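DNA polymerase II large subunit (Pyrococcus horikoshii, PDB 7OEC) contains an intein that probably excises itself by protein splicing, joining the flanking parts of the DNA polymerase II large subunit. Local coordinates at residues K51-N56 against V62-I67. The protein carries 2 engineered substitutions. Residues are numbered along the deposited sequence; the frame is centred on the assembly and turned at random. Where two conformers were deposited one is given.
Sequences KVYSFN and VVLTDI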
loop_
_atom_site.group_PDB
_atom_site.type_symbol
_atom_site.label_atom_id
_atom_site.label_comp_id
_atom_site.label_asym_id
_atom_site.label_seq_id
_atom_site.Cartn_x
_atom_site.Cartn_y
_atom_site.Cartn_z
ATOM N N LYS A 51 -10.461 1.195 -10.474
ATOM C CA LYS A 51 -9.129 0.726 -10.793
ATOM C C LYS A 51 -8.179 1.274 -9.736
ATOM O O LYS A 51 -8.471 2.259 -9.060
ATOM C CB LYS A 51 -8.732 1.169 -12.202
ATOM C CG LYS A 51 -9.464 0.451 -13.333
ATOM C CD LYS A 51 -9.000 1.015 -14.628
ATOM C CE LYS A 51 -9.795 0.482 -15.802
ATOM N NZ LYS A 51 -10.069 -0.979 -15.677
ATOM N N VAL A 52 -7.054 0.611 -9.557
ATOM C CA VAL A 52 -6.057 1.054 -8.599
ATOM C C VAL A 52 -4.880 1.636 -9.358
ATOM O O VAL A 52 -4.518 1.158 -10.442
ATOM C CB VAL A 52 -5.675 -0.096 -7.647
ATOM C CG1 VAL A 52 -4.946 -1.233 -8.351
ATOM C CG2 VAL A 52 -4.828 0.439 -6.524
ATOM N N TYR A 53 -4.310 2.713 -8.830
ATOM C CA TYR A 53 -3.079 3.217 -9.412
ATOM C C TYR A 53 -1.875 2.434 -8.900
ATOM O O TYR A 53 -1.703 2.189 -7.704
ATOM C CB TYR A 53 -2.915 4.676 -9.062
ATOM C CG TYR A 53 -3.785 5.640 -9.854
ATOM C CD1 TYR A 53 -3.327 6.196 -11.021
ATOM C CD2 TYR A 53 -5.020 6.025 -9.401
ATOM C CE1 TYR A 53 -4.065 7.088 -11.711
ATOM C CE2 TYR A 53 -5.784 6.934 -10.091
ATOM C CZ TYR A 53 -5.297 7.461 -11.253
ATOM O OH TYR A 53 -5.979 8.378 -12.011
ATOM N N SER A 54 -1.049 2.027 -9.821
ATOM C CA SER A 54 0.136 1.252 -9.512
ATOM C C SER A 54 1.340 1.959 -10.103
ATOM O O SER A 54 1.228 2.904 -10.871
ATOM C CB SER A 54 0.089 -0.180 -10.083
ATOM O OG SER A 54 -0.929 -0.948 -9.499
ATOM N N PHE A 55 2.502 1.492 -9.728
ATOM C CA PHE A 55 3.744 1.978 -10.292
ATOM C C PHE A 55 4.392 0.808 -11.016
ATOM O O PHE A 55 4.560 -0.275 -10.433
ATOM C CB PHE A 55 4.671 2.523 -9.202
ATOM C CG PHE A 55 5.776 3.377 -9.736
ATOM C CD1 PHE A 55 7.060 2.878 -9.904
ATOM C CD2 PHE A 55 5.508 4.682 -10.135
ATOM C CE1 PHE A 55 8.048 3.689 -10.429
ATOM C CE2 PHE A 55 6.500 5.483 -10.667
ATOM C CZ PHE A 55 7.766 4.993 -10.800
ATOM N N ASN A 56 4.711 1.020 -12.299
ATOM C CA ASN A 56 5.358 0.028 -13.131
ATOM C C ASN A 56 6.854 0.285 -13.070
ATOM O O ASN A 56 7.352 1.248 -13.701
ATOM C CB ASN A 56 4.882 0.111 -14.566
ATOM C CG ASN A 56 5.600 -0.852 -15.419
ATOM O OD1 ASN A 56 6.380 -1.670 -14.917
ATOM N ND2 ASN A 56 5.332 -0.815 -16.704
ATOM N N VAL A 62 3.485 5.620 -13.585
ATOM C CA VAL A 62 2.205 5.308 -12.957
ATOM C C VAL A 62 1.243 4.720 -13.989
ATOM O O VAL A 62 1.111 5.209 -15.123
ATOM C CB VAL A 62 1.653 6.609 -12.349
ATOM C CG1 VAL A 62 0.250 6.419 -11.769
ATOM C CG2 VAL A 62 2.574 7.070 -11.258
ATOM N N VAL A 63 0.549 3.662 -13.603
ATOM C CA VAL A 63 -0.347 2.963 -14.508
ATOM C C VAL A 63 -1.590 2.656 -13.707
ATOM O O VAL A 63 -1.556 2.645 -12.485
ATOM C CB VAL A 63 0.296 1.656 -14.992
ATOM C CG1 VAL A 63 -0.620 0.870 -15.970
ATOM C CG2 VAL A 63 1.603 1.957 -15.694
ATOM N N LEU A 64 -2.696 2.433 -14.394
ATOM C CA LEU A 64 -3.908 1.941 -13.759
ATOM C C LEU A 64 -4.046 0.432 -13.975
ATOM O O LEU A 64 -3.661 -0.096 -15.020
ATOM C CB LEU A 64 -5.108 2.665 -14.356
ATOM C CG LEU A 64 -5.330 4.103 -13.918
ATOM C CD1 LEU A 64 -6.396 4.697 -14.742
ATOM C CD2 LEU A 64 -5.739 4.137 -12.456
ATOM N N THR A 65 -4.597 -0.268 -12.981
ATOM C CA THR A 65 -4.791 -1.705 -13.110
ATOM C C THR A 65 -6.039 -2.143 -12.351
ATOM O O THR A 65 -6.543 -1.445 -11.479
ATOM C CB THR A 65 -3.539 -2.478 -12.680
ATOM O OG1 THR A 65 -3.654 -3.829 -13.146
ATOM C CG2 THR A 65 -3.366 -2.475 -11.214
ATOM N N ASP A 66 -6.498 -3.344 -12.647
ATOM C CA ASP A 66 -7.686 -3.874 -12.000
ATOM C C ASP A 66 -7.383 -4.377 -10.591
ATOM O O ASP A 66 -6.276 -4.797 -10.275
ATOM C CB ASP A 66 -8.253 -5.015 -12.844
ATOM C CG ASP A 66 -8.996 -4.506 -14.078
ATOM O OD1 ASP A 66 -9.554 -3.377 -14.000
ATOM O OD2 ASP A 66 -9.041 -5.215 -15.107
ATOM N N ILE A 67 -8.377 -4.298 -9.730
ATOM C CA ILE A 67 -8.326 -4.883 -8.403
ATOM C C ILE A 67 -9.005 -6.250 -8.495
ATOM O O ILE A 67 -10.197 -6.338 -8.819
ATOM C CB ILE A 67 -9.042 -3.977 -7.393
ATOM C CG1 ILE A 67 -8.391 -2.585 -7.299
ATOM C CG2 ILE A 67 -9.058 -4.702 -6.060
ATOM C CD1 ILE A 67 -9.280 -1.551 -6.696
#
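A beta hairpin of the intein splicing domain brings V52 and S54 into hydrogen-bonded antiparallel pairs with T65 and V63. Each pair is closed by two backbone bonds, the straightest running from S54 N to V63 O (2.8 Å, 179° at the hydrogen). Between them, Y53 and L64 form a non-hydrogen-bonded pair whose side chains rise together: L64 CD2 sits 3.3 Å from the Y53 ring centroid, only 5° off the normal, a CH-pi contact over the middle of one face. V62 CG1 meets the same ring at its edge, 3.7 Å from Y53 CD1. Replacing Y53 by alanine removes the ring, and the L64 methyl would probably be left without its aromatic partner, with a gap opened beside V62. Within the predominantly beta HINT fold of inteins, strand 10-15 flanks 50-56 on the side away from 61-74, and Y53 also touches L12 and Q14 there. On the opposite face of the hairpin, V52 CG1 presses on T65 CG2 at a tight 3.5 Å; both methyls stand between backbone N and carbonyl carbon, while T65 OG1 is hydrogen-bonded to K154 O. S54 OG, in one of its conformers, hydrogen-bonds to T158 O. Past the last bridge, K51 bends at its final torsion (chi4 -41°) and NZ reaches D66 OD1 on the syn side, somewhat out of the carboxylate plane, in a 3.0 Å salt bridge, while I67 CG1 packs 3.7 Å from V52 CB.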